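Local atomic coordinates of uncharacterized protein Atu2773 (Agrobacterium tumefaciens, PDB entry 2QV5), a protein that is of unknown function but belongs to the divergent polysaccharide deacetylase family and so is probably related to carbohydrate-modifying hydrolases. Residues Q47-I50 / R51-P55; E145-M148 / R149-K153; G170-A173 / K174-A178; S195-R198 / K199-D202. One frame throughout, in Å; residues are numbered along the deposited sequence.

All four interactions are local contacts along helices that connect neighbouring strands of a parallel barrel, and they follow one another in series along the chain. Interaction 1 is the last turn of helix 43-52, interaction 2 lies in helix 141-153, interaction 3 closes helix 169-176, and interaction 4 belongs to helix 193-210. Interactions 2 and 3 touch, with centres about 10 Å apart, because their helices are packed together. Interaction 1 lies across the chain's centre from both, its centre over 30 Å from theirs. Interaction 4 is nearer to it, about 20 Å between centres, and both pack against helix 221-233. Each lies in a helix of the beta-alpha-beta units that wrap the barrel, the outer helical layer of the fold.

Interaction 1 of 4, residues Q47-I50 / R51-P55; sequences QKAI and RDLPP
The carboxylate of D52 meets K48 across the turn, one face over K48 O, which stands 3.5 Å from D52 CG. K48 NZ reaches D52 OD2 at 2.8 Å. R51 NH1 reaches D52 OD1 at 2.9 Å. This is an i to i+4 salt bridge widened into a three-residue network on the last turn of helix 43-52, within the beta-alpha-beta unit that joins strands 30-39 and 58-62. K48 leaves the helix with CG anti to its nitrogen (chi1 -168°), runs out straight, and bends at the final torsion (chi4 50°), which turns NZ onto D52 and nearly into line with the C-OD2 bond. The two cations, shared by one carboxylate, probably hold it firmly in its ionised form.

R51 N, D52 N and L53 N bond to the oxygens of Q47, K48 and A49. L53 then breaks from helical geometry, but its CD1 still lies 4.0 Å from A49 CB; the L53 side chain also packs on V36 and L59 of the barrel strands. D52 O accepts a hydrogen bond from R232 NH2 of helix 221-233. Where the chain turns off the helix, a water donates to both I50 O, at 2.5 Å, and L53 O, at 2.6 Å.

Interaction 2 of 4, residues E145-M148 / R149-K153; sequences EPVM and RDIGK
E145 OE2 takes two bonds from the guanidinium of R149, one turn later on the same helix: NH2 donates at 2.8 Å and NE at 3.0 Å. Both nitrogens converge on this single oxygen, which lies in the guanidinium plane at its edge. NH2 comes in nearly along the C-OE2 bond, whereas NE meets the anti lone pair of OE2; the carboxylate plane is turned 48° from that of the guanidinium. The two chains run side by side: E145 has CG opposite its own nitrogen (chi1 -160°), while R149 has CG beside its nitrogen (chi1 -73°) and an extended chain beyond. R149 CG lies 3.2 Å from E145 O. OE1 of E145 accepts a weak hydrogen bond from Q141.

Behind the salt bridge the ordinary i to i+4 backbone bonds continue, although the helix is kinked at P146, whose nitrogen has no hydrogen to give. On the buried side V147 CG1 meets I151 CD1 at 3.7 Å. D150 is turned away to R154, with H117 as a further partner. Helix 141-153 thus lies between helix 109-120, which meets D150 and I151, and helix 169-176, which meets E145, M148 and R149; M148 and I151 rest on F158 of strand 157-160.

Interaction 3 of 4, residues G170-A173 / K174-A178; sequences GGIA and KAISA
The last turn of a short helix and the turn that ends it make up this contact: A173 and A178 close the C-terminal end of helix 169-176, in the beta-alpha-beta unit between strands 157-160 and 180-186. The key is A173 O, which accepts a bond from A178 N at 2.9 Å, five residues on, with the donor in the carbonyl plane and on a lone pair. S177 N lies equally close to that oxygen but at a poor angle for a bond. S177 has left helical geometry with a positive phi (55°), and the chain reverses there, bringing A178 back to the helix end. The apolar pair A173 CB and A178 CB then approach to 4.3 Å. The 6→1 bond, the positive phi at S177 and this apolar pair resemble a Schellman-type end.

Before it, the backbone N atoms of K174, A175 and I176 bond to the oxygens of G170, G171 and I172, I176 N to I172 O at 2.9 Å. I176 takes the crowded position for CG1, between nitrogen and carbonyl carbon (chi1 74°). This brings both its branches to within 3.4 Å of I172 O. I176 CG2 also lies 4.4 Å from I172 CG2, a loose apolar contact.

The helix lies against helix 141-153: I172 packs on Q141 and E145, A173 on M148, and I176 against the R149 guanidinium, its CG2 3.5 Å from CZ.

Interaction 4 of 4, residues S195-R198 / K199-D202; sequences SILR and KLDD
With chi1 of I196 at -56°, CG2 stands opposite its nitrogen and is turned toward the next helical turn, where L200 (chi1 -75°) sends its CD1 back to meet it. I196 CG2 and L200 CD1 lie 4.0 Å apart, the two side chains running side by side in the same direction. L197 CD2 lies 4.3 Å from the same methyl, L200 CD1, so a single methyl of L200 touches two side chains of the turn before.

The I196-L200 pair is an apolar i to i+4 contact on helix 193-210, with L197 adding an i to i+3 one, in the beta-alpha-beta unit between strands 180-186 and 212-218. I196 meets E222, S223 and A226 of helix 221-233, L200 meets W230 there, and L187, in a loop, touches L200.

L197 O accepts D201 N at 3.0 Å and also a water at 2.7 Å. That water donates to D201 OD1 as well, across a longer 3.2 Å, bridging a backbone oxygen and a side chain one turn apart. D202 N bonds to R198 O. K199, bent at its second torsion, brings NZ to D202 OD2 in a weak salt bridge of 3.4 Å, while D202 OD1 pairs with R205.

Interaction 1 of 4, residues Q47-I50 / R51-P55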
ATOM      1  N   GLN A  47      -1.870   9.807 -14.345  1.00  8.05           N
ATOM      2  CA  GLN A  47      -2.350  11.189 -14.480  1.00 19.26           C
ATOM      3  C   GLN A  47      -3.791  11.333 -14.014  1.00 17.44           C
ATOM      4  O   GLN A  47      -4.114  12.270 -13.285  1.00 15.09           O
ATOM      5  CB  GLN A  47      -2.225  11.679 -15.922  1.00 17.69           C
ATOM      6  CG  GLN A  47      -2.416  13.190 -16.075  1.00 27.56           C
ATOM      7  CD  GLN A  47      -2.097  13.687 -17.470  1.00 33.05           C
ATOM      8  OE1 GLN A  47      -2.019  12.908 -18.425  1.00 39.00           O
ATOM      9  NE2 GLN A  47      -1.917  14.999 -17.598  1.00 40.78           N
ATOM     10  N   LYS A  48      -4.641  10.400 -14.439  1.00 13.84           N
ATOM     11  CA  LYS A  48      -6.052  10.406 -14.056  1.00 17.10           C
ATOM     12  C   LYS A  48      -6.202  10.224 -12.547  1.00 11.31           C
ATOM     13  O   LYS A  48      -6.992  10.933 -11.929  1.00 14.40           O
ATOM     14  CB  LYS A  48      -6.830   9.322 -14.805  1.00 14.99           C
ATOM     15  CG  LYS A  48      -8.331   9.452 -14.670  1.00 25.92           C
ATOM     16  CD  LYS A  48      -9.065   8.348 -15.415  1.00 34.92           C
ATOM     17  CE  LYS A  48     -10.533   8.271 -14.979  1.00 45.37           C
ATOM     18  NZ  LYS A  48     -11.223   9.604 -15.009  1.00 40.73           N
ATOM     19  N   ALA A  49      -5.418   9.305 -11.968  1.00 10.03           N
ATOM     20  CA  ALA A  49      -5.450   9.023 -10.513  1.00 12.27           C
ATOM     21  C   ALA A  49      -5.160  10.278  -9.684  1.00 15.36           C
ATOM     22  O   ALA A  49      -5.879  10.571  -8.741  1.00 19.03           O
ATOM     23  CB  ALA A  49      -4.459   7.908 -10.155  1.00 13.23           C
ATOM     24  N   ILE A  50      -4.101  11.004 -10.051  1.00 10.76           N
ATOM     25  CA  ILE A  50      -3.687  12.232  -9.374  1.00 16.36           C
ATOM     26  C   ILE A  50      -4.720  13.355  -9.563  1.00 19.08           C
ATOM     27  O   ILE A  50      -5.042  14.084  -8.619  1.00 18.15           O
ATOM     28  CB  ILE A  50      -2.304  12.724  -9.921  1.00 24.12           C
ATOM     29  CG1 ILE A  50      -1.205  11.675  -9.699  1.00 28.22           C
ATOM     30  CG2 ILE A  50      -1.903  14.080  -9.327  1.00 20.77           C
ATOM     31  CD1 ILE A  50      -0.784  11.485  -8.279  1.00 29.02           C
ATOM     32  N   ARG A  51      -5.220  13.489 -10.792  1.00 14.50           N
ATOM     33  CA  ARG A  51      -6.252  14.482 -11.145  1.00 18.84           C
ATOM     34  C   ARG A  51      -7.570  14.303 -10.371  1.00 19.10           C
ATOM     35  O   ARG A  51      -8.188  15.290  -9.951  1.00 18.10           O
ATOM     36  CB  ARG A  51      -6.518  14.396 -12.651  1.00 20.53           C
ATOM     37  CG  ARG A  51      -7.391  15.474 -13.257  1.00 30.93           C
ATOM     38  CD  ARG A  51      -7.608  15.152 -14.731  1.00 47.74           C
ATOM     39  NE  ARG A  51      -8.736  15.879 -15.308  1.00 59.39           N
ATOM     40  CZ  ARG A  51      -9.972  15.395 -15.423  1.00 66.78           C
ATOM     41  NH1 ARG A  51     -10.260  14.168 -14.999  1.00 68.48           N
ATOM     42  NH2 ARG A  51     -10.926  16.143 -15.968  1.00 63.97           N
ATOM     43  N   ASP A  52      -7.987  13.050 -10.182  1.00 16.97           N
ATOM     44  CA  ASP A  52      -9.336  12.743  -9.694  1.00 16.37           C
ATOM     45  C   ASP A  52      -9.502  12.361  -8.223  1.00 15.88           C
ATOM     46  O   ASP A  52     -10.535  12.675  -7.623  1.00 18.83           O
ATOM     47  CB  ASP A  52      -9.991  11.659 -10.557  1.00 16.68           C
ATOM     48  CG  ASP A  52     -10.282  12.119 -11.975  1.00 26.97           C
ATOM     49  OD1 ASP A  52     -10.135  13.326 -12.279  1.00 23.72           O
ATOM     50  OD2 ASP A  52     -10.651  11.253 -12.794  1.00 28.54           O
ATOM     51  N   LEU A  53      -8.534  11.647  -7.649  1.00 17.65           N
ATOM     52  CA  LEU A  53      -8.684  11.169  -6.271  1.00 18.19           C
ATOM     53  C   LEU A  53      -8.424  12.316  -5.297  1.00 13.60           C
ATOM     54  O   LEU A  53      -7.509  13.094  -5.514  1.00 14.65           O
ATOM     55  CB  LEU A  53      -7.749   9.983  -5.976  1.00 10.85           C
ATOM     56  CG  LEU A  53      -7.985   8.728  -6.836  1.00 15.41           C
ATOM     57  CD1 LEU A  53      -6.762   7.834  -6.884  1.00 18.23           C
ATOM     58  CD2 LEU A  53      -9.193   7.940  -6.361  1.00 11.28           C
ATOM     59  N   PRO A  54      -9.252  12.440  -4.241  1.00 14.20           N
ATOM     60  CA  PRO A  54      -8.950  13.403  -3.179  1.00 12.64           C
ATOM     61  C   PRO A  54      -7.686  12.987  -2.410  1.00 16.52           C
ATOM     62  O   PRO A  54      -7.352  11.786  -2.386  1.00 13.05           O
ATOM     63  CB  PRO A  54     -10.198  13.338  -2.290  1.00 14.08           C
ATOM     64  CG  PRO A  54     -10.750  11.988  -2.528  1.00 17.50           C
ATOM     65  CD  PRO A  54     -10.519  11.732  -3.980  1.00 11.01           C
ATOM     66  N   PRO A  55      -6.966  13.967  -1.815  1.00 16.57           N
ATOM     67  CA  PRO A  55      -5.674  13.719  -1.140  1.00 17.02           C
ATOM     68  C   PRO A  55      -5.712  12.730   0.027  1.00  9.50           C
ATOM     69  O   PRO A  55      -4.664  12.283   0.489  1.00 11.45           O
ATOM     70  CB  PRO A  55      -5.271  15.098  -0.619  1.00 19.58           C
ATOM     71  CG  PRO A  55      -6.479  15.930  -0.682  1.00 20.94           C
ATOM     72  CD  PRO A  55      -7.308  15.398  -1.810  1.00 17.47           C
TER
HETATM   73  O   HOH W   1      -5.286  14.358  -6.097  1.00 29.02           O

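Interaction 2 of 4, residues E145-M148 / R149-K153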
ATOM      1  N   GLU A 145      10.466 -13.365   6.621  1.00 23.64           N
ATOM      2  CA  GLU A 145      11.043 -12.819   7.854  1.00 24.98           C
ATOM      3  C   GLU A 145      12.219 -11.806   7.697  1.00 22.41           C
ATOM      4  O   GLU A 145      12.145 -10.727   8.296  1.00 18.01           O
ATOM      5  CB  GLU A 145      11.355 -13.911   8.889  1.00 26.97           C
ATOM      6  CG  GLU A 145      11.489 -13.379  10.312  1.00 22.83           C
ATOM      7  CD  GLU A 145      12.030 -14.411  11.298  1.00 36.26           C
ATOM      8  OE1 GLU A 145      11.721 -15.620  11.165  1.00 39.64           O
ATOM      9  OE2 GLU A 145      12.760 -14.002  12.228  1.00 40.30           O
ATOM     10  N   PRO A 146      13.274 -12.115   6.893  1.00 22.73           N
ATOM     11  CA  PRO A 146      14.352 -11.116   6.770  1.00 22.00           C
ATOM     12  C   PRO A 146      13.875  -9.810   6.136  1.00 21.31           C
ATOM     13  O   PRO A 146      14.361  -8.737   6.490  1.00 16.20           O
ATOM     14  CB  PRO A 146      15.352 -11.779   5.813  1.00 26.56           C
ATOM     15  CG  PRO A 146      15.028 -13.208   5.819  1.00 27.88           C
ATOM     16  CD  PRO A 146      13.561 -13.301   6.062  1.00 23.84           C
ATOM     17  N   VAL A 147      12.935  -9.932   5.200  1.00 19.86           N
ATOM     18  CA  VAL A 147      12.362  -8.802   4.459  1.00 19.55           C
ATOM     19  C   VAL A 147      11.589  -7.899   5.418  1.00 16.49           C
ATOM     20  O   VAL A 147      11.790  -6.673   5.440  1.00 16.78           O
ATOM     21  CB  VAL A 147      11.469  -9.320   3.298  1.00 22.28           C
ATOM     22  CG1 VAL A 147      10.719  -8.193   2.591  1.00 16.90           C
ATOM     23  CG2 VAL A 147      12.326 -10.086   2.305  1.00 27.35           C
ATOM     24  N   MET A 148      10.742  -8.515   6.237  1.00 17.70           N
ATOM     25  CA  MET A 148       9.943  -7.781   7.214  1.00 15.53           C
ATOM     26  C   MET A 148      10.786  -7.176   8.335  1.00 16.71           C
ATOM     27  O   MET A 148      10.438  -6.122   8.876  1.00 19.26           O
ATOM     28  CB  MET A 148       8.817  -8.658   7.762  1.00 17.96           C
ATOM     29  CG  MET A 148       7.691  -8.882   6.722  1.00 20.74           C
ATOM     30  SD  MET A 148       6.206  -9.560   7.450  1.00 20.64           S
ATOM     31  CE  MET A 148       5.629  -8.125   8.351  1.00 25.30           C
ATOM     32  N   ARG A 149      11.895  -7.831   8.671  1.00 14.31           N
ATOM     33  CA  ARG A 149      12.851  -7.265   9.627  1.00 18.69           C
ATOM     34  C   ARG A 149      13.548  -6.016   9.073  1.00 17.31           C
ATOM     35  O   ARG A 149      13.674  -5.017   9.785  1.00 18.12           O
ATOM     36  CB  ARG A 149      13.881  -8.299  10.053  1.00 19.54           C
ATOM     37  CG  ARG A 149      13.335  -9.368  10.992  1.00 25.38           C
ATOM     38  CD  ARG A 149      14.464 -10.209  11.563  1.00 30.33           C
ATOM     39  NE  ARG A 149      13.963 -11.298  12.399  1.00 32.51           N
ATOM     40  CZ  ARG A 149      13.690 -11.188  13.700  1.00 32.24           C
ATOM     41  NH1 ARG A 149      13.865 -10.037  14.338  1.00 30.89           N
ATOM     42  NH2 ARG A 149      13.232 -12.237  14.367  1.00 37.14           N
ATOM     43  N   ASP A 150      13.982  -6.064   7.811  1.00 17.54           N
ATOM     44  CA  ASP A 150      14.574  -4.885   7.162  1.00 18.89           C
ATOM     45  C   ASP A 150      13.592  -3.704   7.103  1.00 20.35           C
ATOM     46  O   ASP A 150      13.935  -2.588   7.504  1.00 20.60           O
ATOM     47  CB  ASP A 150      15.098  -5.205   5.759  1.00 20.87           C
ATOM     48  CG  ASP A 150      15.786  -4.014   5.111  1.00 22.86           C
ATOM     49  OD1 ASP A 150      16.988  -3.802   5.360  1.00 28.55           O
ATOM     50  OD2 ASP A 150      15.122  -3.274   4.353  1.00 31.72           O
ATOM     51  N   ILE A 151      12.376  -3.966   6.625  1.00 17.66           N
ATOM     52  CA  ILE A 151      11.320  -2.947   6.543  1.00 14.99           C
ATOM     53  C   ILE A 151      10.995  -2.388   7.934  1.00 15.51           C
ATOM     54  O   ILE A 151      10.906  -1.169   8.105  1.00 13.31           O
ATOM     55  CB  ILE A 151      10.039  -3.503   5.842  1.00 15.92           C
ATOM     56  CG1 ILE A 151      10.338  -3.840   4.379  1.00 17.89           C
ATOM     57  CG2 ILE A 151       8.870  -2.493   5.914  1.00 11.69           C
ATOM     58  CD1 ILE A 151       9.432  -4.887   3.792  1.00 19.36           C
ATOM     59  N   GLY A 152      10.858  -3.292   8.914  1.00 14.34           N
ATOM     60  CA  GLY A 152      10.517  -2.929  10.282  1.00 17.78           C
ATOM     61  C   GLY A 152      11.531  -2.001  10.930  1.00 18.08           C
ATOM     62  O   GLY A 152      11.151  -1.018  11.572  1.00 16.87           O
ATOM     63  N   LYS A 153      12.818  -2.277  10.712  1.00 21.27           N
ATOM     64  CA  LYS A 153      13.898  -1.512  11.344  1.00 23.80           C
ATOM     65  C   LYS A 153      14.071  -0.099  10.774  1.00 19.94           C
ATOM     66  O   LYS A 153      14.655   0.763  11.427  1.00 18.81           O
ATOM     67  CB  LYS A 153      15.224  -2.285  11.281  1.00 18.82           C
ATOM     68  CG  LYS A 153      16.062  -1.993  10.042  1.00 31.65           C
ATOM     69  CD  LYS A 153      17.271  -2.902   9.928  1.00 36.02           C
ATOM     70  CE  LYS A 153      17.965  -2.689   8.596  1.00 44.66           C
ATOM     71  NZ  LYS A 153      18.690  -3.927   8.185  1.00 46.91           N
TER

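Interaction 3 of 4, residues G170-A173 / K174-A178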
ATOM      1  N   GLY A 170       1.217 -11.287   9.163  1.00 19.20           N
ATOM      2  CA  GLY A 170       0.595 -10.902  10.432  1.00 23.62           C
ATOM      3  C   GLY A 170       1.287 -11.516  11.633  1.00 20.47           C
ATOM      4  O   GLY A 170       1.556 -10.834  12.631  1.00 24.76           O
ATOM      5  N   GLY A 171       1.572 -12.810  11.532  1.00 22.83           N
ATOM      6  CA  GLY A 171       2.274 -13.542  12.581  1.00 26.74           C
ATOM      7  C   GLY A 171       3.723 -13.115  12.748  1.00 27.20           C
ATOM      8  O   GLY A 171       4.186 -12.946  13.879  1.00 30.55           O
ATOM      9  N   ILE A 172       4.438 -12.956  11.629  1.00 24.14           N
ATOM     10  CA  ILE A 172       5.843 -12.509  11.647  1.00 26.69           C
ATOM     11  C   ILE A 172       5.998 -11.119  12.281  1.00 25.36           C
ATOM     12  O   ILE A 172       6.865 -10.916  13.136  1.00 22.08           O
ATOM     13  CB  ILE A 172       6.506 -12.570  10.236  1.00 25.59           C
ATOM     14  CG1 ILE A 172       6.704 -14.025   9.796  1.00 27.09           C
ATOM     15  CG2 ILE A 172       7.858 -11.854  10.228  1.00 21.20           C
ATOM     16  CD1 ILE A 172       7.126 -14.176   8.338  1.00 23.12           C
ATOM     17  N   ALA A 173       5.127 -10.188  11.883  1.00 23.71           N
ATOM     18  CA  ALA A 173       5.088  -8.834  12.440  1.00 21.47           C
ATOM     19  C   ALA A 173       4.834  -8.786  13.942  1.00 25.20           C
ATOM     20  O   ALA A 173       5.443  -7.978  14.628  1.00 24.77           O
ATOM     21  CB  ALA A 173       4.047  -8.002  11.736  1.00 24.60           C
ATOM     22  N   LYS A 174       3.911  -9.614  14.436  1.00 25.25           N
ATOM     23  CA  LYS A 174       3.686  -9.740  15.883  1.00 35.55           C
ATOM     24  C   LYS A 174       4.943 -10.269  16.599  1.00 32.66           C
ATOM     25  O   LYS A 174       5.318  -9.760  17.658  1.00 32.45           O
ATOM     26  CB  LYS A 174       2.482 -10.641  16.174  1.00 34.26           C
ATOM     27  CG  LYS A 174       2.071 -10.707  17.646  1.00 39.21           C
ATOM     28  CD  LYS A 174       1.072 -11.832  17.894  1.00 43.46           C
ATOM     29  CE  LYS A 174       1.681 -13.203  17.612  1.00 54.48           C
ATOM     30  NZ  LYS A 174       0.656 -14.282  17.612  1.00 58.60           N
ATOM     31  N   ALA A 175       5.594 -11.261  15.991  1.00 30.17           N
ATOM     32  CA  ALA A 175       6.813 -11.863  16.538  1.00 33.93           C
ATOM     33  C   ALA A 175       8.017 -10.923  16.568  1.00 34.77           C
ATOM     34  O   ALA A 175       8.859 -11.035  17.459  1.00 39.34           O
ATOM     35  CB  ALA A 175       7.161 -13.141  15.779  1.00 35.65           C
ATOM     36  N   ILE A 176       8.098 -10.002  15.606  1.00 32.07           N
ATOM     37  CA  ILE A 176       9.230  -9.059  15.533  1.00 29.16           C
ATOM     38  C   ILE A 176       8.903  -7.621  15.971  1.00 28.14           C
ATOM     39  O   ILE A 176       9.769  -6.744  15.912  1.00 32.42           O
ATOM     40  CB  ILE A 176       9.915  -9.065  14.130  1.00 28.97           C
ATOM     41  CG1 ILE A 176       9.051  -8.353  13.078  1.00 21.96           C
ATOM     42  CG2 ILE A 176      10.237 -10.496  13.693  1.00 26.74           C
ATOM     43  CD1 ILE A 176       9.735  -8.149  11.753  1.00 26.67           C
ATOM     44  N   SER A 177       7.664  -7.402  16.424  1.00 28.80           N
ATOM     45  CA  SER A 177       7.116  -6.065  16.750  1.00 29.89           C
ATOM     46  C   SER A 177       7.202  -5.021  15.607  1.00 31.59           C
ATOM     47  O   SER A 177       7.595  -3.873  15.825  1.00 32.05           O
ATOM     48  CB  SER A 177       7.695  -5.508  18.068  1.00 33.79           C
ATOM     49  OG  SER A 177       7.346  -6.321  19.176  1.00 38.77           O
ATOM     50  N   ALA A 178       6.829  -5.433  14.394  1.00 29.23           N
ATOM     51  CA  ALA A 178       6.784  -4.523  13.243  1.00 24.59           C
ATOM     52  C   ALA A 178       5.351  -4.023  13.018  1.00 20.33           C
ATOM     53  O   ALA A 178       4.402  -4.782  13.223  1.00 21.31           O
ATOM     54  CB  ALA A 178       7.299  -5.223  12.002  1.00 26.15           C
TER

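Interaction 4 of 4, residues S195-R198 / K199-D202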
ATOM      1  N   SER A 195     -20.013  -3.483  -9.097  1.00 29.43           N
ATOM      2  CA  SER A 195     -19.212  -4.275  -8.166  1.00 27.21           C
ATOM      3  C   SER A 195     -18.403  -3.412  -7.195  1.00 22.17           C
ATOM      4  O   SER A 195     -18.367  -3.701  -6.000  1.00 23.52           O
ATOM      5  CB  SER A 195     -18.284  -5.221  -8.919  1.00 30.43           C
ATOM      6  OG  SER A 195     -19.028  -6.239  -9.563  1.00 43.53           O
ATOM      7  N   ILE A 196     -17.775  -2.351  -7.708  1.00 14.73           N
ATOM      8  CA  ILE A 196     -16.928  -1.490  -6.872  1.00 15.73           C
ATOM      9  C   ILE A 196     -17.786  -0.811  -5.816  1.00 14.55           C
ATOM     10  O   ILE A 196     -17.419  -0.813  -4.647  1.00 14.41           O
ATOM     11  CB  ILE A 196     -16.065  -0.490  -7.694  1.00 13.13           C
ATOM     12  CG1 ILE A 196     -15.214  -1.244  -8.714  1.00 15.04           C
ATOM     13  CG2 ILE A 196     -15.099   0.293  -6.788  1.00 14.24           C
ATOM     14  CD1 ILE A 196     -14.625  -0.372  -9.798  1.00 19.61           C
ATOM     15  N   LEU A 197     -18.959  -0.305  -6.210  1.00 21.23           N
ATOM     16  CA  LEU A 197     -19.933   0.256  -5.245  1.00 18.49           C
ATOM     17  C   LEU A 197     -20.376  -0.711  -4.140  1.00 20.41           C
ATOM     18  O   LEU A 197     -20.520  -0.307  -2.983  1.00 19.09           O
ATOM     19  CB  LEU A 197     -21.172   0.813  -5.960  1.00 29.08           C
ATOM     20  CG  LEU A 197     -20.947   2.004  -6.892  1.00 32.59           C
ATOM     21  CD1 LEU A 197     -22.259   2.512  -7.508  1.00 34.43           C
ATOM     22  CD2 LEU A 197     -20.221   3.102  -6.153  1.00 25.82           C
ATOM     23  N   ARG A 198     -20.587  -1.979  -4.492  1.00 16.96           N
ATOM     24  CA  ARG A 198     -20.918  -3.002  -3.489  1.00 23.49           C
ATOM     25  C   ARG A 198     -19.778  -3.228  -2.501  1.00 18.00           C
ATOM     26  O   ARG A 198     -20.008  -3.358  -1.294  1.00 14.22           O
ATOM     27  CB  ARG A 198     -21.263  -4.332  -4.153  1.00 19.94           C
ATOM     28  CG  ARG A 198     -22.609  -4.376  -4.820  1.00 35.71           C
ATOM     29  CD  ARG A 198     -22.882  -5.770  -5.370  1.00 44.97           C
ATOM     30  NE  ARG A 198     -24.012  -5.776  -6.300  1.00 53.12           N
ATOM     31  CZ  ARG A 198     -23.901  -5.863  -7.622  1.00 51.31           C
ATOM     32  NH1 ARG A 198     -22.708  -5.965  -8.195  1.00 44.13           N
ATOM     33  NH2 ARG A 198     -24.995  -5.859  -8.376  1.00 54.61           N
ATOM     34  N   LYS A 199     -18.556  -3.283  -3.025  1.00 17.79           N
ATOM     35  CA  LYS A 199     -17.366  -3.494  -2.206  1.00 16.79           C
ATOM     36  C   LYS A 199     -17.083  -2.300  -1.292  1.00 14.03           C
ATOM     37  O   LYS A 199     -16.625  -2.468  -0.163  1.00 11.56           O
ATOM     38  CB  LYS A 199     -16.149  -3.819  -3.082  1.00 18.96           C
ATOM     39  CG  LYS A 199     -16.047  -5.290  -3.518  1.00 15.25           C
ATOM     40  CD  LYS A 199     -16.297  -6.187  -2.308  1.00 22.91           C
ATOM     41  CE  LYS A 199     -15.721  -7.564  -2.447  1.00 28.66           C
ATOM     42  NZ  LYS A 199     -15.708  -8.210  -1.100  1.00 28.01           N
ATOM     43  N   LEU A 200     -17.353  -1.103  -1.796  1.00 14.30           N
ATOM     44  CA  LEU A 200     -17.288   0.123  -0.992  1.00 16.90           C
ATOM     45  C   LEU A 200     -18.347   0.147   0.107  1.00 19.78           C
ATOM     46  O   LEU A 200     -18.114   0.719   1.176  1.00 20.01           O
ATOM     47  CB  LEU A 200     -17.416   1.354  -1.877  1.00 12.91           C
ATOM     48  CG  LEU A 200     -16.190   1.736  -2.710  1.00 13.85           C
ATOM     49  CD1 LEU A 200     -16.634   2.606  -3.863  1.00 11.26           C
ATOM     50  CD2 LEU A 200     -15.121   2.435  -1.862  1.00 19.41           C
ATOM     51  N   ASP A 201     -19.499  -0.475  -0.150  1.00 21.22           N
ATOM     52  CA  ASP A 201     -20.488  -0.727   0.921  1.00 19.99           C
ATOM     53  C   ASP A 201     -19.966  -1.725   1.961  1.00 15.69           C
ATOM     54  O   ASP A 201     -20.171  -1.525   3.162  1.00 19.34           O
ATOM     55  CB  ASP A 201     -21.823  -1.245   0.366  1.00 22.36           C
ATOM     56  CG  ASP A 201     -22.608  -0.184  -0.380  1.00 31.51           C
ATOM     57  OD1 ASP A 201     -22.549   1.009  -0.007  1.00 35.62           O
ATOM     58  OD2 ASP A 201     -23.311  -0.558  -1.342  1.00 37.69           O
ATOM     59  N   ASP A 202     -19.315  -2.798   1.499  1.00 17.06           N
ATOM     60  CA  ASP A 202     -18.670  -3.777   2.395  1.00 18.39           C
ATOM     61  C   ASP A 202     -17.659  -3.063   3.294  1.00 13.69           C
ATOM     62  O   ASP A 202     -17.669  -3.235   4.511  1.00 12.33           O
ATOM     63  CB  ASP A 202     -17.984  -4.900   1.599  1.00 16.97           C
ATOM     64  CG  ASP A 202     -18.970  -5.911   1.026  1.00 31.89           C
ATOM     65  OD1 ASP A 202     -20.173  -5.846   1.365  1.00 31.71           O
ATOM     66  OD2 ASP A 202     -18.542  -6.786   0.240  1.00 34.45           O
TER
HETATM   67  O   HOH W   2     -21.493   2.252  -2.770  1.00 28.81           O